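Local structure of quinone oxidoreductase (Coxiella burnetii, 3TQH) at residues A[12-18]-A[52-56]; A[6-10]-A[108-112]; A[134-139]-A[275-279]; A[232-237]-A[255-261]. The protein binds NADPH and probably uses it to reduce quinones, as an oxidoreductase of the medium-chain dehydrogenase/reductase type. All blocks are in the same frame, centred on the assembly; numbering follows the deposited sequence.

Contact 1 (A[12-18]-A[52-56])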
loop_
_atom_site.group_PDB
_atom_site.type_symbol
_atom_site.label_atom_id
_atom_site.label_comp_id
_atom_site.label_asym_id
_atom_site.label_seq_id
_atom_site.Cartn_x
_atom_site.Cartn_y
_atom_site.Cartn_z
ATOM N N PHE A 12 13.677 15.183 -2.638
ATOM C CA PHE A 12 14.761 15.098 -1.672
ATOM C C PHE A 12 16.077 15.003 -2.437
ATOM O O PHE A 12 16.142 14.367 -3.485
ATOM C CB PHE A 12 14.554 13.930 -0.688
ATOM C CG PHE A 12 14.574 12.555 -1.324
ATOM C CD1 PHE A 12 15.658 11.707 -1.139
ATOM C CD2 PHE A 12 13.497 12.095 -2.071
ATOM C CE1 PHE A 12 15.684 10.434 -1.708
ATOM C CE2 PHE A 12 13.516 10.827 -2.650
ATOM C CZ PHE A 12 14.612 9.997 -2.466
ATOM N N ASP A 13 17.107 15.668 -1.917
ATOM C CA ASP A 13 18.423 15.723 -2.547
ATOM C C ASP A 13 19.376 14.672 -1.986
ATOM O O ASP A 13 20.379 14.339 -2.610
ATOM C CB ASP A 13 19.039 17.112 -2.345
ATOM C CG ASP A 13 18.240 18.213 -3.023
ATOM O OD1 ASP A 13 17.066 17.964 -3.382
ATOM O OD2 ASP A 13 18.782 19.328 -3.197
ATOM N N GLN A 14 19.066 14.159 -0.801
ATOM C CA GLN A 14 19.928 13.198 -0.128
ATOM C C GLN A 14 19.084 12.252 0.698
ATOM O O GLN A 14 17.992 12.614 1.144
ATOM C CB GLN A 14 20.932 13.926 0.778
ATOM C CG GLN A 14 20.281 14.899 1.768
ATOM C CD GLN A 14 21.291 15.733 2.540
ATOM O OE1 GLN A 14 22.080 15.210 3.326
ATOM N NE2 GLN A 14 21.256 17.041 2.327
ATOM N N PHE A 15 19.587 11.039 0.904
ATOM C CA PHE A 15 18.922 10.087 1.781
ATOM C C PHE A 15 19.111 10.544 3.216
ATOM O O PHE A 15 20.214 10.901 3.621
ATOM C CB PHE A 15 19.500 8.681 1.620
ATOM C CG PHE A 15 19.365 8.119 0.234
ATOM C CD1 PHE A 15 18.113 7.902 -0.320
ATOM C CD2 PHE A 15 20.491 7.791 -0.508
ATOM C CE1 PHE A 15 17.982 7.378 -1.593
ATOM C CE2 PHE A 15 20.368 7.265 -1.787
ATOM C CZ PHE A 15 19.108 7.059 -2.329
ATOM N N GLY A 16 18.037 10.537 3.990
ATOM C CA GLY A 16 18.139 10.963 5.376
ATOM C C GLY A 16 16.807 10.944 6.078
ATOM O O GLY A 16 15.892 10.266 5.635
ATOM N N PRO A 17 16.694 11.694 7.184
ATOM C CA PRO A 17 15.448 11.825 7.926
ATOM C C PRO A 17 14.401 12.624 7.155
ATOM O O PRO A 17 14.719 13.205 6.116
ATOM C CB PRO A 17 15.866 12.601 9.188
ATOM C CG PRO A 17 17.340 12.521 9.245
ATOM C CD PRO A 17 17.790 12.437 7.832
ATOM N N PRO A 18 13.161 12.676 7.671
ATOM C CA PRO A 18 12.060 13.387 7.010
ATOM C C PRO A 18 12.350 14.841 6.617
ATOM O O PRO A 18 11.794 15.325 5.636
ATOM C CB PRO A 18 10.937 13.314 8.047
ATOM C CG PRO A 18 11.194 12.025 8.761
ATOM C CD PRO A 18 12.690 11.900 8.834
ATOM N N THR A 52 12.544 4.541 0.919
ATOM C CA THR A 52 13.295 5.049 -0.224
ATOM C C THR A 52 14.044 6.295 0.230
ATOM O O THR A 52 15.256 6.403 0.049
ATOM C CB THR A 52 12.361 5.372 -1.412
ATOM O OG1 THR A 52 11.620 4.200 -1.772
ATOM C CG2 THR A 52 13.153 5.863 -2.628
ATOM N N ARG A 53 13.309 7.204 0.865
ATOM C CA ARG A 53 13.850 8.475 1.348
ATOM C C ARG A 53 14.984 8.304 2.360
ATOM O O ARG A 53 15.943 9.065 2.327
ATOM C CB ARG A 53 12.722 9.330 1.945
ATOM C CG ARG A 53 13.125 10.754 2.312
ATOM C CD ARG A 53 13.450 10.878 3.787
ATOM N NE ARG A 53 12.269 10.555 4.562
ATOM C CZ ARG A 53 12.245 9.876 5.703
ATOM N NH1 ARG A 53 13.352 9.428 6.278
ATOM N NH2 ARG A 53 11.073 9.643 6.268
ATOM N N ASN A 54 14.887 7.329 3.260
ATOM C CA ASN A 54 15.981 7.100 4.215
ATOM C C ASN A 54 17.118 6.243 3.648
ATOM O O ASN A 54 18.169 6.106 4.279
ATOM C CB ASN A 54 15.485 6.586 5.591
ATOM C CG ASN A 54 14.913 5.167 5.553
ATOM O OD1 ASN A 54 15.366 4.301 4.798
ATOM N ND2 ASN A 54 13.921 4.924 6.408
ATOM N N GLY A 55 16.912 5.693 2.449
ATOM C CA GLY A 55 17.973 5.014 1.713
ATOM C C GLY A 55 18.093 3.525 1.987
ATOM O O GLY A 55 19.006 2.878 1.479
ATOM N N SER A 56 17.169 2.976 2.772
ATOM C CA SER A 56 17.242 1.575 3.176
ATOM C C SER A 56 16.693 0.632 2.110
ATOM O O SER A 56 17.140 -0.512 2.004
ATOM C CB SER A 56 16.498 1.350 4.498
ATOM O OG SER A 56 15.113 1.634 4.373
#
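In the GroES-like catalytic domain, the loop joining strands 6-12 and 21-27 lies against the C-terminal end of helix 47-53, a helix whose Lys-51 binds NADPH, and Gly-16 and Arg-53 make the central link. Gly-16 N donates to Arg-53 O at 3.1 Å, so a carbonyl at the end of the helix is taken up by the loop. In return Arg-53 NH1 reaches Gly-16 O over 2.8 Å, in the carbonyl plane on a lone pair and close to the plane of the guanidinium itself. The arginine leaves the helix with CG anti to its backbone N (chi1 -172°) and then bends at chi2 and chi3, which turns the guanidinium toward Gly-16 and Pro-18. One face of it is covered by Pro-18, whose N sits over the centre and whose CG comes to 3.5 Å from Arg-53 NH2. The same NH2 also pairs with Glu-308 and His-304 on helix 300-308, so the group is held at its edge, on a face and at its far end. The two phenylalanines pack on the helix end. The Phe-12 ring turns one face to Arg-53 CA, which lies toward the rim. Phe-15 takes Gly-55 CA over its face in a CH-pi contact, 4.0 Å from the centroid; Gly-55 has positive phi and is the first residue after the helix to leave helical angles. Just beyond, Asn-54 closes an Asx turn: its OD1 accepts from Ser-56 N at 3.0 Å and from Ser-56 OG at 2.7 Å.

Contact 2 (A[6-10]-A[108-112]); sequences EMKAI and YAEYV
A single antiparallel beta bridge, Ala-9 with Ala-109, joins the N-terminal strand 6-12 to the chain entering strand 111-114 of the GroES-like domain. The backbone bonds flank this pair: Ile-10 N donates to Tyr-108 O at 2.9 Å, and Glu-110 N to Lys-8 O at 3.2 Å. Water 1 adds to the first of these, donating to both Ile-10 O and Tyr-108 O. Where a further strand-to-strand bond might be expected, a side chain steps in. Glu-110 OE1 accepts from Lys-8 N with an almost straight N-H...O angle of 178°, the amide coming from above the carboxylate plane. OE2 of the same group lies across the lysine chain, near CG and CD, and makes a long salt bridge to Lys-8 NZ at 3.8 Å. Apolar contacts fill the rest. Ala-9 CB and Ala-109 CB meet at 3.5 Å, while Ile-10 CG2 touches the edge of the Tyr-108 ring, whose hydroxyl bonds to Asp-49 and His-304. Selenomethionine Met-7 has CG between its backbone N and carbonyl carbon (chi1 63°), and its extended chain runs past Tyr-111. Its SE meets the ring at the edge, a Met-aromatic contact 5.4 Å from the centroid, and its CB lies 3.8 Å from Tyr-111 CD2.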
loop_
_atom_site.group_PDB
_atom_site.type_symbol
_atom_site.label_atom_id
_atom_site.label_comp_id
_atom_site.label_asym_id
_atom_site.label_seq_id
_atom_site.Cartn_x
_atom_site.Cartn_y
_atom_site.Cartn_z
ATOM N N GLU A 6 6.123 24.820 -15.334
ATOM C CA GLU A 6 6.500 24.571 -13.933
ATOM C C GLU A 6 5.376 23.949 -13.105
ATOM O O GLU A 6 4.195 24.083 -13.431
ATOM C CB GLU A 6 6.927 25.862 -13.231
ATOM C CG GLU A 6 8.305 26.389 -13.607
ATOM C CD GLU A 6 9.139 26.697 -12.373
ATOM O OE1 GLU A 6 9.362 27.887 -12.061
ATOM O OE2 GLU A 6 9.550 25.732 -11.696
HETATM N N MSE A 7 5.772 23.287 -12.018
HETATM C CA MSE A 7 4.847 22.752 -11.025
HETATM C C MSE A 7 5.519 22.687 -9.654
HETATM O O MSE A 7 6.745 22.766 -9.551
HETATM C CB MSE A 7 4.399 21.349 -11.429
HETATM C CG MSE A 7 5.535 20.317 -11.494
HETATM SE SE MSE A 7 4.865 18.499 -11.517
HETATM C CE MSE A 7 6.529 17.498 -11.228
ATOM N N LYS A 8 4.705 22.539 -8.611
ATOM C CA LYS A 8 5.189 22.265 -7.255
ATOM C C LYS A 8 5.277 20.751 -7.047
ATOM O O LYS A 8 4.376 20.006 -7.447
ATOM C CB LYS A 8 4.258 22.879 -6.203
ATOM C CG LYS A 8 3.986 24.379 -6.389
ATOM C CD LYS A 8 2.963 24.898 -5.363
ATOM C CE LYS A 8 2.694 26.399 -5.507
ATOM N NZ LYS A 8 1.776 26.725 -6.641
ATOM N N ALA A 9 6.362 20.306 -6.420
ATOM C CA ALA A 9 6.571 18.887 -6.132
ATOM C C ALA A 9 7.505 18.693 -4.940
ATOM O O ALA A 9 8.371 19.528 -4.684
ATOM C CB ALA A 9 7.130 18.187 -7.349
ATOM N N ILE A 10 7.314 17.601 -4.203
ATOM C CA ILE A 10 8.204 17.257 -3.100
ATOM C C ILE A 10 9.393 16.493 -3.663
ATOM O O ILE A 10 9.223 15.519 -4.382
ATOM C CB ILE A 10 7.505 16.392 -2.024
ATOM C CG1 ILE A 10 6.434 17.210 -1.282
ATOM C CG2 ILE A 10 8.527 15.831 -1.027
ATOM C CD1 ILE A 10 6.983 18.323 -0.417
ATOM N N TYR A 108 3.982 12.817 -5.121
ATOM C CA TYR A 108 3.900 13.990 -4.239
ATOM C C TYR A 108 4.141 15.224 -5.113
ATOM O O TYR A 108 5.210 15.841 -5.047
ATOM C CB TYR A 108 4.967 13.974 -3.137
ATOM C CG TYR A 108 4.955 12.843 -2.123
ATOM C CD1 TYR A 108 4.163 11.704 -2.276
ATOM C CD2 TYR A 108 5.801 12.903 -1.017
ATOM C CE1 TYR A 108 4.201 10.675 -1.334
ATOM C CE2 TYR A 108 5.845 11.887 -0.080
ATOM C CZ TYR A 108 5.050 10.776 -0.241
ATOM O OH TYR A 108 5.120 9.774 0.700
ATOM N N ALA A 109 3.153 15.574 -5.936
ATOM C CA ALA A 109 3.337 16.599 -6.970
ATOM C C ALA A 109 2.018 16.964 -7.645
ATOM O O ALA A 109 1.038 16.236 -7.555
ATOM C CB ALA A 109 4.335 16.122 -8.003
ATOM N N GLU A 110 2.003 18.100 -8.321
ATOM C CA GLU A 110 0.795 18.615 -8.957
ATOM C C GLU A 110 0.481 17.930 -10.292
ATOM O O GLU A 110 -0.666 17.934 -10.736
ATOM C CB GLU A 110 0.933 20.124 -9.165
ATOM C CG GLU A 110 0.977 20.925 -7.867
ATOM C CD GLU A 110 1.089 22.425 -8.098
ATOM O OE1 GLU A 110 1.794 22.849 -9.042
ATOM O OE2 GLU A 110 0.477 23.185 -7.322
ATOM N N TYR A 111 1.501 17.366 -10.938
ATOM C CA TYR A 111 1.333 16.647 -12.204
ATOM C C TYR A 111 2.163 15.371 -12.212
ATOM O O TYR A 111 3.291 15.350 -11.708
ATOM C CB TYR A 111 1.743 17.518 -13.396
ATOM C CG TYR A 111 0.904 18.761 -13.556
ATOM C CD1 TYR A 111 -0.228 18.760 -14.368
ATOM C CD2 TYR A 111 1.232 19.936 -12.886
ATOM C CE1 TYR A 111 -1.012 19.903 -14.509
ATOM C CE2 TYR A 111 0.459 21.076 -13.016
ATOM C CZ TYR A 111 -0.661 21.058 -13.829
ATOM O OH TYR A 111 -1.427 22.194 -13.962
ATOM N N VAL A 112 1.601 14.311 -12.786
ATOM C CA VAL A 112 2.342 13.073 -13.003
ATOM C C VAL A 112 2.177 12.581 -14.435
ATOM O O VAL A 112 1.204 12.907 -15.113
ATOM C CB VAL A 112 1.914 11.953 -12.032
ATOM C CG1 VAL A 112 2.163 12.377 -10.599
ATOM C CG2 VAL A 112 0.450 11.567 -12.240
HETATM O O HOH W 1 7.476 14.122 -6.106
#

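Contact 3 (A[134-139]-A[275-279]); sequences LPTAGL and LHYLG
This is a buried, wholly apolar helix-to-helix contact near the middle of the chain, where Leu-134, Gly-138 and Leu-139 meet Leu-275 and Leu-278. The segments 135-139 and 275-279 run nearly at right angles (95°), their axes 10.2 Å apart at closest approach, and no hydrogen bond passes between them. Leu-278 points toward the first helix and rests its CD1 directly on the main chain of Gly-138, 3.3 Å from Gly-138 C and close to its O. Coming the other way, Leu-134 has CG anti to the backbone N (chi1 -168°), and its CD2 reaches across to the second helix, where it lies on the main chain at Leu-278 and Gly-279, 3.7 Å from Gly-279 N. Leu-275 CD1 fills in beside them, 3.9 Å from Pro-135 CA and 4.3 Å from Leu-134 CD2. Leu-139 CD2 packs beside both leucines of the second helix, 4.2 Å from Leu-275 CB and 4.3 Å from Leu-278 CD1. Met-96 of strand 94-98 touches both Leu-134 and Leu-275, while Leu-172 on helix 164-175 packs on Leu-278. On another side of helix 135-147, Thr-136 touches NADPH, and Leu-139 packs on the NADPH-binding Lys-268, so this leucine-on-glycine packing lies beside the cofactor pocket of a medium-chain dehydrogenase/reductase fold.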
loop_
_atom_site.group_PDB
_atom_site.type_symbol
_atom_site.label_atom_id
_atom_site.label_comp_id
_atom_site.label_asym_id
_atom_site.label_seq_id
_atom_site.Cartn_x
_atom_site.Cartn_y
_atom_site.Cartn_z
ATOM N N LEU A 134 -6.328 3.996 -2.413
ATOM C CA LEU A 134 -6.685 2.600 -2.652
ATOM C C LEU A 134 -5.643 1.725 -3.379
ATOM O O LEU A 134 -5.428 0.590 -2.965
ATOM C CB LEU A 134 -8.021 2.545 -3.407
ATOM C CG LEU A 134 -8.724 1.193 -3.529
ATOM C CD1 LEU A 134 -9.050 0.593 -2.166
ATOM C CD2 LEU A 134 -9.980 1.347 -4.366
ATOM N N PRO A 135 -5.015 2.222 -4.466
ATOM C CA PRO A 135 -4.267 1.319 -5.354
ATOM C C PRO A 135 -3.210 0.412 -4.706
ATOM O O PRO A 135 -3.331 -0.808 -4.799
ATOM C CB PRO A 135 -3.623 2.281 -6.358
ATOM C CG PRO A 135 -4.567 3.403 -6.425
ATOM C CD PRO A 135 -5.044 3.588 -5.018
ATOM N N THR A 136 -2.198 0.979 -4.050
ATOM C CA THR A 136 -1.139 0.150 -3.470
ATOM C C THR A 136 -1.676 -0.738 -2.344
ATOM O O THR A 136 -1.533 -1.960 -2.399
ATOM C CB THR A 136 0.069 0.983 -2.966
ATOM O OG1 THR A 136 0.787 1.511 -4.088
ATOM C CG2 THR A 136 1.017 0.108 -2.139
ATOM N N ALA A 137 -2.303 -0.122 -1.343
ATOM C CA ALA A 137 -2.792 -0.848 -0.161
ATOM C C ALA A 137 -3.793 -1.928 -0.533
ATOM O O ALA A 137 -3.685 -3.064 -0.079
ATOM C CB ALA A 137 -3.418 0.113 0.841
ATOM N N GLY A 138 -4.756 -1.566 -1.373
ATOM C CA GLY A 138 -5.813 -2.481 -1.787
ATOM C C GLY A 138 -5.332 -3.628 -2.649
ATOM O O GLY A 138 -5.722 -4.779 -2.432
ATOM N N LEU A 139 -4.505 -3.322 -3.644
ATOM C CA LEU A 139 -3.994 -4.360 -4.535
ATOM C C LEU A 139 -3.096 -5.316 -3.767
ATOM O O LEU A 139 -3.082 -6.512 -4.052
ATOM C CB LEU A 139 -3.238 -3.767 -5.727
ATOM C CG LEU A 139 -4.078 -3.084 -6.812
ATOM C CD1 LEU A 139 -3.185 -2.279 -7.767
ATOM C CD2 LEU A 139 -4.933 -4.099 -7.582
ATOM N N LEU A 275 -8.392 -3.680 -9.435
ATOM C CA LEU A 275 -8.592 -2.314 -8.974
ATOM C C LEU A 275 -10.006 -1.808 -9.298
ATOM O O LEU A 275 -10.614 -1.123 -8.483
ATOM C CB LEU A 275 -7.525 -1.382 -9.559
ATOM C CG LEU A 275 -7.454 0.033 -8.964
ATOM C CD1 LEU A 275 -7.253 0.002 -7.458
ATOM C CD2 LEU A 275 -6.352 0.828 -9.639
ATOM N N HIS A 276 -10.512 -2.141 -10.485
ATOM C CA HIS A 276 -11.926 -1.936 -10.833
ATOM C C HIS A 276 -12.820 -2.530 -9.746
ATOM O O HIS A 276 -13.771 -1.889 -9.279
ATOM C CB HIS A 276 -12.280 -2.639 -12.157
ATOM C CG HIS A 276 -12.155 -1.777 -13.378
ATOM N ND1 HIS A 276 -12.798 -0.564 -13.510
ATOM C CD2 HIS A 276 -11.515 -1.990 -14.555
ATOM C CE1 HIS A 276 -12.531 -0.051 -14.699
ATOM N NE2 HIS A 276 -11.758 -0.897 -15.355
ATOM N N TYR A 277 -12.498 -3.766 -9.365
ATOM C CA TYR A 277 -13.247 -4.514 -8.356
ATOM C C TYR A 277 -13.179 -3.836 -6.988
ATOM O O TYR A 277 -14.211 -3.592 -6.365
ATOM C CB TYR A 277 -12.725 -5.959 -8.283
ATOM C CG TYR A 277 -13.298 -6.782 -7.157
ATOM C CD1 TYR A 277 -14.606 -7.258 -7.212
ATOM C CD2 TYR A 277 -12.530 -7.100 -6.045
ATOM C CE1 TYR A 277 -15.136 -8.018 -6.183
ATOM C CE2 TYR A 277 -13.056 -7.865 -5.007
ATOM C CZ TYR A 277 -14.358 -8.316 -5.085
ATOM O OH TYR A 277 -14.879 -9.068 -4.063
ATOM N N LEU A 278 -11.966 -3.517 -6.538
ATOM C CA LEU A 278 -11.773 -2.853 -5.249
ATOM C C LEU A 278 -12.481 -1.500 -5.192
ATOM O O LEU A 278 -13.104 -1.165 -4.185
ATOM C CB LEU A 278 -10.283 -2.678 -4.947
ATOM C CG LEU A 278 -9.501 -3.971 -4.711
ATOM C CD1 LEU A 278 -8.020 -3.663 -4.549
ATOM C CD2 LEU A 278 -10.036 -4.720 -3.501
ATOM N N GLY A 279 -12.383 -0.730 -6.271
ATOM C CA GLY A 279 -13.031 0.570 -6.343
ATOM C C GLY A 279 -14.549 0.489 -6.314
ATOM O O GLY A 279 -15.210 1.351 -5.736
#

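Contact 4 (A[232-237]-A[255-261])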
loop_
_atom_site.group_PDB
_atom_site.type_symbol
_atom_site.label_atom_id
_atom_site.label_comp_id
_atom_site.label_asym_id
_atom_site.label_seq_id
_atom_site.Cartn_x
_atom_site.Cartn_y
_atom_site.Cartn_z
ATOM N N ILE A 232 5.644 -18.558 11.489
ATOM C CA ILE A 232 5.776 -19.893 10.918
ATOM C C ILE A 232 5.324 -20.995 11.900
ATOM O O ILE A 232 4.728 -21.989 11.482
ATOM C CB ILE A 232 7.236 -20.149 10.465
ATOM C CG1 ILE A 232 7.636 -19.162 9.356
ATOM C CG2 ILE A 232 7.410 -21.579 9.973
ATOM C CD1 ILE A 232 9.120 -19.060 9.138
ATOM N N ASP A 233 5.587 -20.798 13.195
ATOM C CA ASP A 233 5.235 -21.781 14.231
ATOM C C ASP A 233 3.724 -22.026 14.414
ATOM O O ASP A 233 3.336 -23.034 15.003
ATOM C CB ASP A 233 5.819 -21.365 15.587
ATOM C CG ASP A 233 7.345 -21.442 15.634
ATOM O OD1 ASP A 233 7.936 -22.311 14.952
ATOM O OD2 ASP A 233 7.952 -20.631 16.381
ATOM N N CYS A 234 2.878 -21.114 13.935
ATOM C CA CYS A 234 1.430 -21.264 14.109
ATOM C C CYS A 234 0.727 -21.842 12.872
ATOM O O CYS A 234 -0.466 -22.115 12.912
ATOM C CB CYS A 234 0.792 -19.936 14.543
ATOM S SG CYS A 234 0.590 -18.677 13.257
ATOM N N LEU A 235 1.473 -22.057 11.791
ATOM C CA LEU A 235 0.911 -22.631 10.570
ATOM C C LEU A 235 0.568 -24.104 10.719
ATOM O O LEU A 235 1.311 -24.857 11.346
ATOM C CB LEU A 235 1.901 -22.509 9.409
ATOM C CG LEU A 235 2.232 -21.129 8.861
ATOM C CD1 LEU A 235 3.285 -21.283 7.781
ATOM C CD2 LEU A 235 0.986 -20.448 8.318
ATOM N N LYS A 236 -0.550 -24.506 10.110
ATOM C CA LYS A 236 -0.861 -25.915 9.868
ATOM C C LYS A 236 0.171 -26.526 8.923
ATOM O O LYS A 236 0.865 -25.805 8.203
ATOM C CB LYS A 236 -2.244 -26.069 9.219
ATOM C CG LYS A 236 -3.413 -25.705 10.111
ATOM C CD LYS A 236 -4.748 -25.892 9.404
ATOM C CE LYS A 236 -5.093 -27.373 9.252
ATOM N NZ LYS A 236 -6.534 -27.602 8.937
ATOM N N GLU A 237 0.240 -27.854 8.905
ATOM C CA GLU A 237 1.059 -28.571 7.933
ATOM C C GLU A 237 0.854 -28.007 6.524
ATOM O O GLU A 237 1.821 -27.741 5.818
ATOM C CB GLU A 237 0.720 -30.068 7.953
ATOM C CG GLU A 237 1.456 -30.911 6.908
ATOM C CD GLU A 237 0.936 -32.338 6.826
ATOM O OE1 GLU A 237 -0.295 -32.539 6.942
ATOM O OE2 GLU A 237 1.757 -33.263 6.636
ATOM N N VAL A 255 13.498 -19.844 6.422
ATOM C CA VAL A 255 13.162 -20.454 7.716
ATOM C C VAL A 255 11.901 -21.306 7.593
ATOM O O VAL A 255 11.815 -22.370 8.194
ATOM C CB VAL A 255 13.000 -19.413 8.854
ATOM C CG1 VAL A 255 12.511 -20.086 10.140
ATOM C CG2 VAL A 255 14.324 -18.705 9.109
ATOM N N ALA A 256 10.936 -20.851 6.801
ATOM C CA ALA A 256 9.739 -21.644 6.529
ATOM C C ALA A 256 10.110 -22.984 5.887
ATOM O O ALA A 256 9.657 -24.044 6.334
ATOM C CB ALA A 256 8.777 -20.872 5.640
ATOM N N LYS A 257 10.951 -22.932 4.855
ATOM C CA LYS A 257 11.430 -24.142 4.181
ATOM C C LYS A 257 12.058 -25.112 5.179
ATOM O O LYS A 257 11.838 -26.317 5.096
ATOM C CB LYS A 257 12.443 -23.786 3.077
ATOM C CG LYS A 257 13.079 -24.986 2.349
ATOM C CD LYS A 257 14.489 -24.651 1.861
ATOM C CE LYS A 257 15.134 -25.822 1.141
ATOM N NZ LYS A 257 16.375 -25.423 0.390
ATOM N N GLN A 258 12.838 -24.581 6.119
ATOM C CA GLN A 258 13.499 -25.411 7.134
ATOM C C GLN A 258 12.491 -26.019 8.109
ATOM O O GLN A 258 12.697 -27.120 8.609
ATOM C CB GLN A 258 14.565 -24.605 7.886
ATOM C CG GLN A 258 15.791 -24.272 7.034
ATOM C CD GLN A 258 16.728 -23.269 7.702
ATOM O OE1 GLN A 258 16.291 -22.297 8.325
ATOM N NE2 GLN A 258 18.029 -23.500 7.564
ATOM N N LYS A 259 11.393 -25.306 8.359
ATOM C CA LYS A 259 10.284 -25.850 9.153
ATOM C C LYS A 259 9.325 -26.680 8.293
ATOM O O LYS A 259 8.292 -27.123 8.783
ATOM C CB LYS A 259 9.494 -24.727 9.830
ATOM C CG LYS A 259 10.323 -23.764 10.692
ATOM C CD LYS A 259 10.468 -24.219 12.142
ATOM C CE LYS A 259 10.812 -23.040 13.048
ATOM N NZ LYS A 259 11.284 -23.480 14.391
ATOM N N HIS A 260 9.668 -26.870 7.014
ATOM C CA HIS A 260 8.875 -27.655 6.066
ATOM C C HIS A 260 7.483 -27.055 5.870
ATOM O O HIS A 260 6.485 -27.774 5.800
ATOM C CB HIS A 260 8.815 -29.129 6.496
ATOM C CG HIS A 260 10.146 -29.816 6.462
ATOM N ND1 HIS A 260 10.284 -31.173 6.260
ATOM C CD2 HIS A 260 11.403 -29.325 6.576
ATOM C CE1 HIS A 260 11.567 -31.489 6.270
ATOM N NE2 HIS A 260 12.267 -30.385 6.461
ATOM N N ARG A 261 7.439 -25.727 5.769
ATOM C CA ARG A 261 6.199 -24.994 5.570
ATOM C C ARG A 261 6.254 -24.136 4.303
ATOM O O ARG A 261 7.316 -23.635 3.924
ATOM C CB ARG A 261 5.924 -24.104 6.784
ATOM C CG ARG A 261 5.650 -24.863 8.070
ATOM C CD ARG A 261 4.327 -25.605 7.988
ATOM N NE ARG A 261 4.010 -26.303 9.225
ATOM C CZ ARG A 261 4.421 -27.530 9.546
ATOM N NH1 ARG A 261 5.188 -28.242 8.725
ATOM N NH2 ARG A 261 4.049 -28.054 10.709
HETATM O O HOH W 2 3.986 -24.646 11.750
#
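Helix 249-258 of the Rossmann-type nucleotide-binding domain packs, through its last turn and the chain leading into strand 262-264, on the 232-237 link that precedes strand 239-243. Val-255 opens the contact: its CG1 meets Ile-232 CD1 at 3.7 Å. The same methyl continues over the helix backbone to Ala-256, 3.5 Å from its N and 4.0 Å from its CB, so one isoleucine tip covers two consecutive residues. At Lys-259 the other branch of Ile-232 takes over, with CG2 lying 3.7 Å from Lys-259 CG. The lysine chain bends at chi2 (-89°), which swings its amine across to Asp-233, where NZ and OD1 form a salt bridge at 3.6 Å at the exposed surface. His-260, with positive phi, ends the helix in a Schellman motif, and its carbonyl accepts from Arg-261 NH1, which lies above the carbonyl plane. This internal bond helps to hold the guanidinium back against its own turn. Arg-261 makes the broadest contact of its segment. Its aliphatic part and Leu-235 run antiparallel past one another, CB lying 4.0 Å from Leu-235 CD1, and Glu-237 CA sits over the centre of the guanidinium face. Leu-235 O lies near that group's edge, but neither this carbonyl nor that of Lys-236 is hydrogen-bonded to it directly. Water 2 links the guanidinium to Leu-235 O and Ile-232 O, donating to both, to Leu-235 O at 2.7 Å, and accepting a weak bond from Arg-261 NE.

How the contacts relate
Contacts 1 and 2 share the first strand: segment 6-10 pairs with the 108-112 chain, and the loop following that strand lies on helix 47-53, the two centres about 18 Å apart. Both rely on backbone hydrogen bonds supplemented by a charged side chain, and His-304 bonds to a side chain of each. Contacts 2 and 3 are both buried, but contact 3, built from leucines and glycines, has no polar bonds across it and all its touching residues are buried. Contacts 1 and 4 are partly buried. Contact 4 sits at the far end of the nucleotide-binding domain, about 46 Å from contact 2 between centres; there an isoleucine core gives way to an exposed salt bridge and a water-mediated link.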